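Side-chain contacts in uncharacterized tRNA/rRNA methyltransferase HI_0380 (PDB 3ILK), which probably methylates RNA as an S-adenosylmethionine-dependent enzyme of the SpoU/TrmH family, although its substrate is not established: residues Gly204-Arg207 with Lys208-Leu212; Asp188-Glu191 with Arg192-Ser196; Ala50-Ala53 with Gly54-Asn57; Asn221-Asn224 with Ile225-Met229; Arg211-Arg215 with Ala216-Lys220. All blocks are in the same frame, centred on the assembly; numbering follows the deposited sequence.

Contact 1: Gly204-Arg207 with Lys208-Leu212; sequences GVMR and KLKRL
The guanidinium of Arg-207 carries the carbonyl oxygen of Gly-204 over the centre of one face, 4.2 Å above its plane, while the CG methylene of Lys-208 approaches it obliquely, 4.1 Å from Arg-207 NH2. A bend at chi3 (60°) turns the arginine back over the helix start. The same Gly-204 oxygen accepts the backbone N-H of Lys-208 (O to N 3.0 Å) and touches Lys-208 CG, so one carbonyl meets the flat end of the arginine and the root of the lysine chain. Arg-207 NH2 and Lys-208 NZ stay 5.5 Å apart; the lysine end turns to a weak hydrogen bond with Asn-221 of the second subunit.

These residues form the first turns of helix 204-216, one of three helices, with 180-197 and 220-240, in the C-terminal part of the chain. The backbone N-H groups of Lys-208 to Arg-211 each bond the carbonyl four residues back, and the bond from Arg-211 N to Arg-207 O is nearly straight at 166°.

On another side of the helix the contact is apolar. Leu-209 lies beside Val-205, both pointing the same way, with Leu-209 CD1 3.8 Å from Val-205 CG2. The same methyl meets the selenium of Met-206, a selenomethionine whose chain is folded at chi2 and chi3; SE and Leu-209 CD1 are 3.8 Å apart. Lys-210 runs its methylenes past the Met-206 carbonyl, CG lying 3.3 Å from Met-206 O. Helix 180-197 meets Met-206 and Lys-210 through Phe-187 and Glu-191, whereas Val-205 and Leu-209 pack on Ile-225 and Met-229 of the second subunit.

Contact 2: Asp188-Glu191 with Arg192-Ser196; sequences DYTE and RIYQS
Tyr-189 and Arg-192 make the polar-aromatic part of this contact. Tyr-189 CD1 lies over one face of the guanidinium, the two planes inclined by 27°, and Arg-192 NH2 comes obliquely to within 3.5 Å of Tyr-189 CE1. The arginine runs straight to CD and then turns at chi3 (93°), which swings its flat end back along the helix to the ring. Both polar ends converge on Glu-234 of helix 220-240: Arg-192 NH2 forms a salt bridge with it and Tyr-189 OH a hydrogen bond, an arrangement that would help fix the rotation of both groups.

Apolar contacts continue along the buried side. Tyr-189 and Ile-193 point the same way, with Ile-193 CG1 3.7 Å from Tyr-189 CE1. Thr-190 CG2 reaches Tyr-194 CD2 at 4.0 Å.

A polar contact is made at the edge of the Tyr-194 ring, where Thr-190 O lies in the ring plane, 3.1 Å from Tyr-194 CD2. Backbone bonds join each residue to the fourth ahead; the one from Gln-195 N to Glu-191 O is 2.8 Å long. Thr-190 OG1 turns back to bond the Phe-186 carbonyl, satisfying a buried hydroxyl.

Such i to i+3 and i to i+4 pairs are those of an amphipathic alpha helix, here helix 180-197, packed against both helix 204-216 and helix 220-240 of its own chain.

Contact 3: Ala50-Ala53 with Gly54-Asn57; sequences ALSA and GAEN
Ser-52 and Glu-56 face each other across a type I' beta turn, Ser-52 to Ala-55, that links helix 46-50 to helix 56-61 within the SpoU methylase region. The bond from Ser-52 CA to CB is directed toward the second half of the turn. Its hydroxyl lies between the backbone N and the carbonyl carbon (chi1 78°), which places OG near the start of the next helix. The Glu-56 chain folds back at chi2 (83°), bringing its carboxylate carbon to the serine: Glu-56 CD is 3.4 Å from Ser-52 OG. Both carboxylate oxygens lie farther from OG than CD does, so the hydroxyl oxygen sits over the flat face of the carboxylate, above its carbon. Ser-52 OG finds its hydrogen-bond partner in the carbonyl of Tyr-49, in the preceding helix.

Ala-55, at the N-cap position, sets its methyl beside the same serine, the two CB atoms 4.0 Å apart. The chain between them reverses through Ala-53 and Gly-54, both with positive phi. Gly-54 takes phi 102°, a backbone setting well suited to glycine.

Around the turn, Lys-29 of helix 18-31 bonds both Gly-54 O and Asn-57 OD1, holding the connection to that helix. The Ala-53 carbonyl accepts a hydrogen bond from Tyr-140 of the second subunit, and the Ala-53 side chain lies about 5 Å from a bound sulfate, probably from the crystallisation liquor. Closing the turn, Ala-55 N donates to Ser-52 O at 2.9 Å, from well above the carbonyl plane.

Contact 4: Asn221-Asn224 with Ile225-Met229; sequences NELN and ILNGM
Leu-223 and Asn-227 cross one turn apart on helix 220-240. The leucine CG is anti to the backbone N (chi1 -176°), a setting that carries the branched end forward along the helix until Leu-223 CG lies 3.9 Å from Asn-227 ND2. The asparagine has an unusual first torsion of -93°, away from the staggered values, and its amide nitrogen rests against the leucine branch, with Leu-223 CD1 also near it at 4.1 Å. This is contact between an amide and hydrocarbon, made without a side-chain hydrogen bond across the pair.

Leu-226 takes a different chi1 (-68°): its CG is anti to the carbonyl carbon and packs back on the preceding turn, 3.6 Å from Glu-222 O. That carbonyl receives Leu-226 N in a bond of 3.0 Å. Asn-227 N bonds Leu-223 O, 2.9 Å away, and Gly-228 N bonds Asn-224 O.

Leu-223, Leu-226 and Asn-227 turn to Phe-186 of helix 180-197. Glu-222 extends its chain toward the helix start, where OE1 accepts the backbone N-H of Glu-219 and also forms a salt bridge with Arg-215 of the second subunit. Chemically, then, the hydrocarbon branches pack on helix 180-197 and, at Ile-225 and Leu-226, also on the second subunit, while a buried carboxylate, probably ionised beside that arginine, ties the N-terminal turn of the helix to the partner subunit.

Contact 5: Arg211-Arg215 with Ala216-Lys220; sequences RLYYR and AKLEK
Tyr-213 meets Leu-218, which follows the end of helix 204-216. From CB, with CG anti to the carbonyl carbon (chi1 -74°), the side chain leads to a ring whose CD1 meets Leu-218 obliquely, 3.7 Å from CD2 and 4.2 Å from CD1 of that leucine. The next ring atom, CE1, packs on Leu-226 of helix 220-240. One ring face carries Leu-212 CD2, 4.0 Å above the plane and offset toward the rim. At the tip, OH is hydrogen-bonded to the hydroxyl of Tyr-213 of the second subunit.

The backbone leaves the helix close by. Ala-216 N still bonds Leu-212 O (2.9 Å), but Lys-217 N divides itself between Tyr-213 O at 3.0 Å and a weak bond to Tyr-214 O, and Lys-217 then takes positive phi (60°). That reversal brings Leu-218 back against the tyrosine, ahead of the N-cap residue Glu-219.

Arg-215 sends its guanidinium to Glu-222 and the Ala-216 carbonyl of the second subunit. The chemistry thus implies a helix end where hydrocarbon packs both within the chain and on the second subunit, while the tyrosine hydroxyl and the arginine bond across the dimer interface.

From the N terminus, contact 3 comes first, turning the chain between helices 46-50 and 56-61. The other four lie on the opposite side of the chain's centre, contact 3 being about 53 Å from contact 5, centre to centre. There the chain passes through contact 2 on helix 180-197, contact 1 at the start of helix 204-216, contact 5 at its end and contact 4 on helix 220-240. All are local and none nests or crosses; contacts 1 and 5 overlap at Arg-211 and Leu-212. Contact 2 touches both contact 1, through Glu-191 and Met-206, and contact 4, through Tyr-189 and Asn-227; contact 5 meets contact 4 through Leu-218 and Leu-226, uniting the three helices.

Contact 1: Gly204-Arg207 with Lys208-Leu212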
loop_
_atom_site.group_PDB
_atom_site.type_symbol
_atom_site.label_atom_id
_atom_site.label_comp_id
_atom_site.label_asym_id
_atom_site.label_seq_id
_atom_site.Cartn_x
_atom_site.Cartn_y
_atom_site.Cartn_z
ATOM N N GLY A 204 20.596 35.472 8.118
ATOM C CA GLY A 204 20.628 34.072 7.695
ATOM C C GLY A 204 19.339 33.301 7.954
ATOM O O GLY A 204 18.965 32.430 7.169
ATOM N N VAL A 205 18.657 33.604 9.054
ATOM C CA VAL A 205 17.389 32.912 9.352
ATOM C C VAL A 205 16.367 33.164 8.221
ATOM O O VAL A 205 15.828 32.219 7.648
ATOM C CB VAL A 205 16.851 33.204 10.798
ATOM C CG1 VAL A 205 16.877 34.680 11.117
ATOM C CG2 VAL A 205 15.453 32.664 10.980
HETATM N N MSE A 206 16.164 34.427 7.857
HETATM C CA MSE A 206 15.225 34.761 6.771
HETATM C C MSE A 206 15.600 34.168 5.421
HETATM O O MSE A 206 14.722 33.733 4.673
HETATM C CB MSE A 206 15.007 36.266 6.648
HETATM C CG MSE A 206 14.186 36.853 7.772
HETATM SE SE MSE A 206 12.618 35.771 8.268
HETATM C CE MSE A 206 11.633 35.729 6.571
ATOM N N ARG A 207 16.907 34.132 5.146
ATOM C CA ARG A 207 17.451 33.619 3.887
ATOM C C ARG A 207 17.150 32.128 3.756
ATOM O O ARG A 207 16.742 31.653 2.685
ATOM C CB ARG A 207 18.968 33.867 3.808
ATOM C CG ARG A 207 19.580 33.512 2.457
ATOM C CD ARG A 207 21.096 33.342 2.489
ATOM N NE ARG A 207 21.515 32.279 3.394
ATOM C CZ ARG A 207 22.279 32.459 4.470
ATOM N NH1 ARG A 207 22.741 33.668 4.775
ATOM N NH2 ARG A 207 22.592 31.424 5.236
ATOM N N LYS A 208 17.351 31.404 4.856
ATOM C CA LYS A 208 17.100 29.972 4.877
ATOM C C LYS A 208 15.609 29.698 4.816
ATOM O O LYS A 208 15.189 28.704 4.225
ATOM C CB LYS A 208 17.718 29.301 6.110
ATOM C CG LYS A 208 19.241 29.215 6.080
ATOM C CD LYS A 208 19.733 27.956 6.782
ATOM C CE LYS A 208 21.091 28.153 7.421
ATOM N NZ LYS A 208 21.190 27.288 8.637
ATOM N N LEU A 209 14.818 30.586 5.420
ATOM C CA LEU A 209 13.363 30.454 5.388
ATOM C C LEU A 209 12.786 30.664 3.998
ATOM O O LEU A 209 11.909 29.900 3.571
ATOM C CB LEU A 209 12.680 31.375 6.407
ATOM C CG LEU A 209 12.787 30.894 7.860
ATOM C CD1 LEU A 209 12.408 32.035 8.776
ATOM C CD2 LEU A 209 11.939 29.648 8.161
ATOM N N LYS A 210 13.277 31.685 3.291
ATOM C CA LYS A 210 12.805 31.945 1.937
ATOM C C LYS A 210 13.150 30.741 1.068
ATOM O O LYS A 210 12.306 30.219 0.348
ATOM C CB LYS A 210 13.406 33.246 1.377
ATOM C CG LYS A 210 12.875 34.481 2.096
ATOM C CD LYS A 210 13.673 35.735 1.753
ATOM C CE LYS A 210 13.445 36.785 2.822
ATOM N NZ LYS A 210 13.464 38.159 2.304
ATOM N N ARG A 211 14.388 30.281 1.174
ATOM C CA ARG A 211 14.835 29.106 0.450
ATOM C C ARG A 211 13.868 27.928 0.688
ATOM O O ARG A 211 13.392 27.292 -0.253
ATOM C CB ARG A 211 16.255 28.769 0.884
ATOM C CG ARG A 211 16.939 27.723 0.048
ATOM C CD ARG A 211 18.169 27.224 0.779
ATOM N NE ARG A 211 18.707 26.007 0.188
ATOM C CZ ARG A 211 18.607 24.795 0.729
ATOM N NH1 ARG A 211 17.987 24.617 1.891
ATOM N NH2 ARG A 211 19.136 23.754 0.107
ATOM N N LEU A 212 13.568 27.672 1.955
ATOM C CA LEU A 212 12.638 26.615 2.353
ATOM C C LEU A 212 11.258 26.776 1.703
ATOM O O LEU A 212 10.733 25.828 1.100
ATOM C CB LEU A 212 12.479 26.626 3.871
ATOM C CG LEU A 212 11.269 25.873 4.430
ATOM C CD1 LEU A 212 11.431 24.395 4.143
ATOM C CD2 LEU A 212 11.122 26.169 5.901
#

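Contact 2: Asp188-Glu191 with Arg192-Ser196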
loop_
_atom_site.group_PDB
_atom_site.type_symbol
_atom_site.label_atom_id
_atom_site.label_comp_id
_atom_site.label_asym_id
_atom_site.label_seq_id
_atom_site.Cartn_x
_atom_site.Cartn_y
_atom_site.Cartn_z
ATOM N N ASP A 188 8.321 39.534 5.343
ATOM C CA ASP A 188 8.428 40.700 6.234
ATOM C C ASP A 188 7.662 40.539 7.550
ATOM O O ASP A 188 8.145 40.950 8.603
ATOM C CB ASP A 188 8.017 41.976 5.492
ATOM C CG ASP A 188 8.846 42.185 4.254
ATOM O OD1 ASP A 188 8.721 43.234 3.544
ATOM O OD2 ASP A 188 9.670 41.272 4.011
ATOM N N TYR A 189 6.497 39.903 7.485
ATOM C CA TYR A 189 5.670 39.642 8.653
ATOM C C TYR A 189 6.346 38.629 9.614
ATOM O O TYR A 189 6.436 38.894 10.803
ATOM C CB TYR A 189 4.271 39.183 8.199
ATOM C CG TYR A 189 3.159 39.122 9.267
ATOM C CD1 TYR A 189 3.284 39.767 10.507
ATOM C CD2 TYR A 189 1.951 38.471 8.984
ATOM C CE1 TYR A 189 2.253 39.760 11.426
ATOM C CE2 TYR A 189 0.901 38.412 9.923
ATOM C CZ TYR A 189 1.061 39.065 11.139
ATOM O OH TYR A 189 0.037 39.041 12.065
ATOM N N THR A 190 6.790 37.477 9.096
ATOM C CA THR A 190 7.628 36.525 9.846
ATOM C C THR A 190 8.830 37.243 10.510
ATOM O O THR A 190 9.070 37.079 11.716
ATOM C CB THR A 190 8.143 35.392 8.921
ATOM O OG1 THR A 190 7.036 34.683 8.341
ATOM C CG2 THR A 190 9.052 34.414 9.678
ATOM N N GLU A 191 9.560 38.043 9.728
ATOM C CA GLU A 191 10.736 38.782 10.228
ATOM C C GLU A 191 10.415 39.703 11.393
ATOM O O GLU A 191 10.988 39.563 12.484
ATOM C CB GLU A 191 11.367 39.660 9.159
ATOM C CG GLU A 191 11.576 39.036 7.802
ATOM C CD GLU A 191 12.334 39.954 6.859
ATOM O OE1 GLU A 191 13.221 40.709 7.341
ATOM O OE2 GLU A 191 12.042 39.918 5.635
ATOM N N ARG A 192 9.536 40.674 11.133
ATOM C CA ARG A 192 9.048 41.572 12.176
ATOM C C ARG A 192 8.656 40.830 13.472
ATOM O O ARG A 192 9.107 41.191 14.565
ATOM C CB ARG A 192 7.875 42.424 11.679
ATOM C CG ARG A 192 7.405 43.399 12.767
ATOM C CD ARG A 192 6.339 44.358 12.310
ATOM N NE ARG A 192 4.998 43.852 12.587
ATOM C CZ ARG A 192 4.109 43.578 11.644
ATOM N NH1 ARG A 192 4.426 43.763 10.367
ATOM N NH2 ARG A 192 2.902 43.133 11.975
ATOM N N ILE A 193 7.824 39.799 13.342
ATOM C CA ILE A 193 7.327 39.065 14.521
ATOM C C ILE A 193 8.464 38.374 15.289
ATOM O O ILE A 193 8.563 38.464 16.519
ATOM C CB ILE A 193 6.177 38.074 14.132
ATOM C CG1 ILE A 193 4.865 38.840 13.853
ATOM C CG2 ILE A 193 5.985 36.951 15.183
ATOM C CD1 ILE A 193 4.312 39.662 15.054
ATOM N N TYR A 194 9.341 37.709 14.550
ATOM C CA TYR A 194 10.413 36.957 15.174
ATOM C C TYR A 194 11.587 37.813 15.642
ATOM O O TYR A 194 12.360 37.392 16.501
ATOM C CB TYR A 194 10.789 35.741 14.322
ATOM C CG TYR A 194 9.725 34.670 14.480
ATOM C CD1 TYR A 194 9.837 33.697 15.474
ATOM C CD2 TYR A 194 8.584 34.660 13.673
ATOM C CE1 TYR A 194 8.845 32.726 15.649
ATOM C CE2 TYR A 194 7.585 33.701 13.850
ATOM C CZ TYR A 194 7.730 32.729 14.833
ATOM O OH TYR A 194 6.745 31.786 15.000
ATOM N N GLN A 195 11.684 39.027 15.103
ATOM C CA GLN A 195 12.555 40.054 15.664
ATOM C C GLN A 195 11.935 40.655 16.921
ATOM O O GLN A 195 12.640 41.044 17.846
ATOM C CB GLN A 195 12.808 41.165 14.650
ATOM C CG GLN A 195 13.814 40.799 13.594
ATOM C CD GLN A 195 14.489 42.010 13.014
ATOM O OE1 GLN A 195 13.900 42.749 12.217
ATOM N NE2 GLN A 195 15.740 42.228 13.406
ATOM N N SER A 196 10.609 40.745 16.929
ATOM C CA SER A 196 9.867 41.265 18.065
ATOM C C SER A 196 10.071 40.331 19.248
ATOM O O SER A 196 10.204 40.777 20.390
ATOM C CB SER A 196 8.381 41.377 17.710
ATOM O OG SER A 196 7.649 42.047 18.718
#

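Contact 3: Ala50-Ala53 with Gly54-Asn57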
loop_
_atom_site.group_PDB
_atom_site.type_symbol
_atom_site.label_atom_id
_atom_site.label_comp_id
_atom_site.label_asym_id
_atom_site.label_seq_id
_atom_site.Cartn_x
_atom_site.Cartn_y
_atom_site.Cartn_z
ATOM N N ALA A 50 -17.862 -24.141 -5.350
ATOM C CA ALA A 50 -17.605 -23.988 -3.920
ATOM C C ALA A 50 -16.481 -22.995 -3.606
ATOM O O ALA A 50 -16.669 -22.104 -2.798
ATOM C CB ALA A 50 -17.305 -25.334 -3.267
ATOM N N LEU A 51 -15.321 -23.172 -4.223
ATOM C CA LEU A 51 -14.172 -22.308 -3.948
ATOM C C LEU A 51 -14.297 -20.874 -4.527
ATOM O O LEU A 51 -13.443 -19.986 -4.258
ATOM C CB LEU A 51 -12.870 -23.016 -4.394
ATOM C CG LEU A 51 -12.216 -23.928 -3.345
ATOM C CD1 LEU A 51 -13.210 -24.970 -2.811
ATOM C CD2 LEU A 51 -10.978 -24.615 -3.884
ATOM N N SER A 52 -15.337 -20.633 -5.337
ATOM C CA SER A 52 -15.514 -19.297 -5.915
ATOM C C SER A 52 -16.069 -18.341 -4.843
ATOM O O SER A 52 -15.938 -17.102 -4.935
ATOM C CB SER A 52 -16.412 -19.344 -7.162
ATOM O OG SER A 52 -17.763 -19.441 -6.764
ATOM N N ALA A 53 -16.712 -18.928 -3.841
ATOM C CA ALA A 53 -17.124 -18.185 -2.654
ATOM C C ALA A 53 -18.002 -16.942 -2.931
ATOM O O ALA A 53 -17.770 -15.889 -2.365
ATOM C CB ALA A 53 -15.871 -17.813 -1.786
ATOM N N GLY A 54 -18.988 -17.077 -3.805
ATOM C CA GLY A 54 -19.813 -15.957 -4.230
ATOM C C GLY A 54 -19.413 -15.422 -5.608
ATOM O O GLY A 54 -20.066 -14.502 -6.150
ATOM N N ALA A 55 -18.349 -15.973 -6.182
ATOM C CA ALA A 55 -17.976 -15.609 -7.532
ATOM C C ALA A 55 -18.460 -16.651 -8.549
ATOM O O ALA A 55 -17.827 -16.872 -9.600
ATOM C CB ALA A 55 -16.471 -15.413 -7.626
ATOM N N GLU A 56 -19.584 -17.294 -8.269
ATOM C CA GLU A 56 -20.094 -18.322 -9.170
ATOM C C GLU A 56 -20.394 -17.787 -10.570
ATOM O O GLU A 56 -20.233 -18.509 -11.557
ATOM C CB GLU A 56 -21.354 -18.985 -8.618
ATOM C CG GLU A 56 -21.140 -19.879 -7.396
ATOM C CD GLU A 56 -21.093 -19.096 -6.085
ATOM O OE1 GLU A 56 -21.081 -17.847 -6.121
ATOM O OE2 GLU A 56 -21.081 -19.733 -5.004
ATOM N N ASN A 57 -20.858 -16.542 -10.648
ATOM C CA ASN A 57 -21.241 -15.961 -11.925
ATOM C C ASN A 57 -20.083 -16.056 -12.917
ATOM O O ASN A 57 -20.277 -16.390 -14.123
ATOM C CB ASN A 57 -21.704 -14.503 -11.755
ATOM C CG ASN A 57 -20.593 -13.581 -11.180
ATOM O OD1 ASN A 57 -20.055 -13.801 -10.066
ATOM N ND2 ASN A 57 -20.247 -12.546 -11.945
#

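Contact 4: Asn221-Asn224 with Ile225-Met229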
loop_
_atom_site.group_PDB
_atom_site.type_symbol
_atom_site.label_atom_id
_atom_site.label_comp_id
_atom_site.label_asym_id
_atom_site.label_seq_id
_atom_site.Cartn_x
_atom_site.Cartn_y
_atom_site.Cartn_z
ATOM N N ASN A 221 -3.785 28.541 0.234
ATOM C CA ASN A 221 -4.391 28.129 1.492
ATOM C C ASN A 221 -3.350 27.797 2.574
ATOM O O ASN A 221 -3.561 28.119 3.738
ATOM C CB ASN A 221 -5.440 27.024 1.309
ATOM C CG ASN A 221 -4.839 25.660 1.257
ATOM O OD1 ASN A 221 -5.059 24.834 2.155
ATOM N ND2 ASN A 221 -4.051 25.395 0.207
ATOM N N GLU A 222 -2.223 27.202 2.175
ATOM C CA GLU A 222 -1.051 27.092 3.054
ATOM C C GLU A 222 -0.520 28.465 3.507
ATOM O O GLU A 222 -0.277 28.707 4.717
ATOM C CB GLU A 222 0.060 26.301 2.362
ATOM C CG GLU A 222 -0.279 24.830 2.140
ATOM C CD GLU A 222 0.660 24.124 1.180
ATOM O OE1 GLU A 222 1.423 24.800 0.465
ATOM O OE2 GLU A 222 0.645 22.863 1.133
ATOM N N LEU A 223 -0.342 29.390 2.558
ATOM C CA LEU A 223 0.054 30.731 2.960
ATOM C C LEU A 223 -0.969 31.251 3.983
ATOM O O LEU A 223 -0.588 31.788 5.013
ATOM C CB LEU A 223 0.226 31.669 1.746
ATOM C CG LEU A 223 0.740 33.099 2.018
ATOM C CD1 LEU A 223 2.083 33.061 2.674
ATOM C CD2 LEU A 223 0.821 33.840 0.681
ATOM N N ASN A 224 -2.260 31.034 3.727
ATOM C CA ASN A 224 -3.308 31.460 4.648
ATOM C C ASN A 224 -3.129 30.956 6.075
ATOM O O ASN A 224 -3.195 31.735 7.036
ATOM C CB ASN A 224 -4.694 31.125 4.098
ATOM C CG ASN A 224 -5.079 32.061 2.971
ATOM O OD1 ASN A 224 -4.455 33.103 2.815
ATOM N ND2 ASN A 224 -6.083 31.702 2.186
ATOM N N ILE A 225 -2.867 29.652 6.204
ATOM C CA ILE A 225 -2.597 29.085 7.495
ATOM C C ILE A 225 -1.395 29.784 8.189
ATOM O O ILE A 225 -1.503 30.180 9.350
ATOM C CB ILE A 225 -2.385 27.537 7.381
ATOM C CG1 ILE A 225 -3.728 26.803 7.407
ATOM C CG2 ILE A 225 -1.527 27.011 8.512
ATOM C CD1 ILE A 225 -4.501 26.778 6.105
ATOM N N LEU A 226 -0.273 29.905 7.487
ATOM C CA LEU A 226 0.971 30.453 8.047
ATOM C C LEU A 226 0.903 31.918 8.456
ATOM O O LEU A 226 1.533 32.314 9.453
ATOM C CB LEU A 226 2.130 30.301 7.055
ATOM C CG LEU A 226 2.657 28.907 6.720
ATOM C CD1 LEU A 226 3.683 29.037 5.548
ATOM C CD2 LEU A 226 3.220 28.149 7.941
ATOM N N ASN A 227 0.185 32.715 7.653
ATOM C CA ASN A 227 -0.146 34.087 7.984
ATOM C C ASN A 227 -1.057 34.108 9.221
ATOM O O ASN A 227 -0.912 34.982 10.086
ATOM C CB ASN A 227 -0.811 34.820 6.788
ATOM C CG ASN A 227 0.197 35.570 5.908
ATOM O OD1 ASN A 227 1.294 35.897 6.350
ATOM N ND2 ASN A 227 -0.183 35.854 4.652
ATOM N N GLY A 228 -1.935 33.099 9.321
ATOM C CA GLY A 228 -2.862 32.957 10.443
ATOM C C GLY A 228 -2.167 32.623 11.757
ATOM O O GLY A 228 -2.601 33.067 12.832
HETATM N N MSE A 229 -1.106 31.825 11.673
HETATM C CA MSE A 229 -0.243 31.554 12.838
HETATM C C MSE A 229 0.500 32.851 13.285
HETATM O O MSE A 229 0.504 33.187 14.463
HETATM C CB MSE A 229 0.724 30.398 12.555
HETATM C CG MSE A 229 -0.013 29.078 12.214
HETATM SE SE MSE A 229 1.037 27.648 11.356
HETATM C CE MSE A 229 1.579 26.683 12.980
#

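Contact 5: Arg211-Arg215 with Ala216-Lys220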
loop_
_atom_site.group_PDB
_atom_site.type_symbol
_atom_site.label_atom_id
_atom_site.label_comp_id
_atom_site.label_asym_id
_atom_site.label_seq_id
_atom_site.Cartn_x
_atom_site.Cartn_y
_atom_site.Cartn_z
ATOM N N ARG A 211 14.388 30.281 1.174
ATOM C CA ARG A 211 14.835 29.106 0.450
ATOM C C ARG A 211 13.868 27.928 0.688
ATOM O O ARG A 211 13.392 27.292 -0.253
ATOM C CB ARG A 211 16.255 28.769 0.884
ATOM C CG ARG A 211 16.939 27.723 0.048
ATOM C CD ARG A 211 18.169 27.224 0.779
ATOM N NE ARG A 211 18.707 26.007 0.188
ATOM C CZ ARG A 211 18.607 24.795 0.729
ATOM N NH1 ARG A 211 17.987 24.617 1.891
ATOM N NH2 ARG A 211 19.136 23.754 0.107
ATOM N N LEU A 212 13.568 27.672 1.955
ATOM C CA LEU A 212 12.638 26.615 2.353
ATOM C C LEU A 212 11.258 26.776 1.703
ATOM O O LEU A 212 10.733 25.828 1.100
ATOM C CB LEU A 212 12.479 26.626 3.871
ATOM C CG LEU A 212 11.269 25.873 4.430
ATOM C CD1 LEU A 212 11.431 24.395 4.143
ATOM C CD2 LEU A 212 11.122 26.169 5.901
ATOM N N TYR A 213 10.691 27.976 1.832
ATOM C CA TYR A 213 9.317 28.223 1.406
ATOM C C TYR A 213 9.160 28.317 -0.110
ATOM O O TYR A 213 8.175 27.806 -0.649
ATOM C CB TYR A 213 8.686 29.404 2.164
ATOM C CG TYR A 213 8.345 29.021 3.590
ATOM C CD1 TYR A 213 7.535 27.911 3.846
ATOM C CD2 TYR A 213 8.839 29.742 4.687
ATOM C CE1 TYR A 213 7.213 27.541 5.129
ATOM C CE2 TYR A 213 8.518 29.346 6.019
ATOM C CZ TYR A 213 7.702 28.247 6.216
ATOM O OH TYR A 213 7.365 27.809 7.500
ATOM N N TYR A 214 10.146 28.918 -0.779
ATOM C CA TYR A 214 10.239 28.890 -2.250
ATOM C C TYR A 214 10.400 27.454 -2.778
ATOM O O TYR A 214 9.749 27.067 -3.750
ATOM C CB TYR A 214 11.391 29.774 -2.783
ATOM C CG TYR A 214 11.139 31.275 -2.673
ATOM C CD1 TYR A 214 9.905 31.827 -3.039
ATOM C CD2 TYR A 214 12.132 32.147 -2.228
ATOM C CE1 TYR A 214 9.655 33.182 -2.930
ATOM C CE2 TYR A 214 11.890 33.534 -2.131
ATOM C CZ TYR A 214 10.650 34.036 -2.481
ATOM O OH TYR A 214 10.380 35.393 -2.399
ATOM N N ARG A 215 11.261 26.670 -2.143
ATOM C CA ARG A 215 11.392 25.256 -2.495
ATOM C C ARG A 215 10.040 24.534 -2.331
ATOM O O ARG A 215 9.635 23.740 -3.178
ATOM C CB ARG A 215 12.477 24.605 -1.642
ATOM C CG ARG A 215 13.143 23.399 -2.274
ATOM C CD ARG A 215 14.300 22.913 -1.427
ATOM N NE ARG A 215 13.847 22.152 -0.259
ATOM C CZ ARG A 215 14.013 22.530 1.007
ATOM N NH1 ARG A 215 14.635 23.666 1.299
ATOM N NH2 ARG A 215 13.563 21.760 1.989
ATOM N N ALA A 216 9.344 24.832 -1.240
ATOM C CA ALA A 216 8.006 24.282 -0.976
ATOM C C ALA A 216 6.992 24.590 -2.090
ATOM O O ALA A 216 6.217 23.705 -2.492
ATOM C CB ALA A 216 7.483 24.788 0.367
ATOM N N LYS A 217 7.039 25.832 -2.590
ATOM C CA LYS A 217 6.021 26.403 -3.480
ATOM C C LYS A 217 4.679 26.375 -2.725
ATOM O O LYS A 217 3.855 25.464 -2.880
ATOM C CB LYS A 217 5.954 25.663 -4.822
ATOM C CG LYS A 217 5.741 26.620 -6.033
ATOM C CD LYS A 217 4.825 26.053 -7.138
ATOM C CE LYS A 217 5.261 24.658 -7.610
ATOM N NZ LYS A 217 4.366 24.087 -8.670
ATOM N N LEU A 218 4.496 27.362 -1.858
ATOM C CA LEU A 218 3.338 27.404 -0.983
ATOM C C LEU A 218 2.042 27.498 -1.779
ATOM O O LEU A 218 1.936 28.300 -2.722
ATOM C CB LEU A 218 3.427 28.644 -0.073
ATOM C CG LEU A 218 4.576 28.659 0.940
ATOM C CD1 LEU A 218 4.543 29.952 1.734
ATOM C CD2 LEU A 218 4.449 27.492 1.874
ATOM N N GLU A 219 1.045 26.700 -1.399
ATOM C CA GLU A 219 -0.298 26.968 -1.905
ATOM C C GLU A 219 -0.893 28.204 -1.178
ATOM O O GLU A 219 -0.462 28.550 -0.068
ATOM C CB GLU A 219 -1.184 25.736 -1.797
ATOM C CG GLU A 219 -0.816 24.639 -2.802
ATOM C CD GLU A 219 -1.389 23.270 -2.442
ATOM O OE1 GLU A 219 -2.433 23.207 -1.765
ATOM O OE2 GLU A 219 -0.793 22.245 -2.838
ATOM N N LYS A 220 -1.871 28.855 -1.805
ATOM C CA LYS A 220 -2.508 30.044 -1.211
ATOM C C LYS A 220 -3.167 29.719 0.132
ATOM O O LYS A 220 -3.073 30.511 1.074
ATOM C CB LYS A 220 -3.500 30.695 -2.179
ATOM C CG LYS A 220 -4.151 32.010 -1.672
ATOM C CD LYS A 220 -3.145 33.112 -1.271
ATOM C CE LYS A 220 -3.848 34.278 -0.525
ATOM N NZ LYS A 220 -4.906 34.941 -1.372
#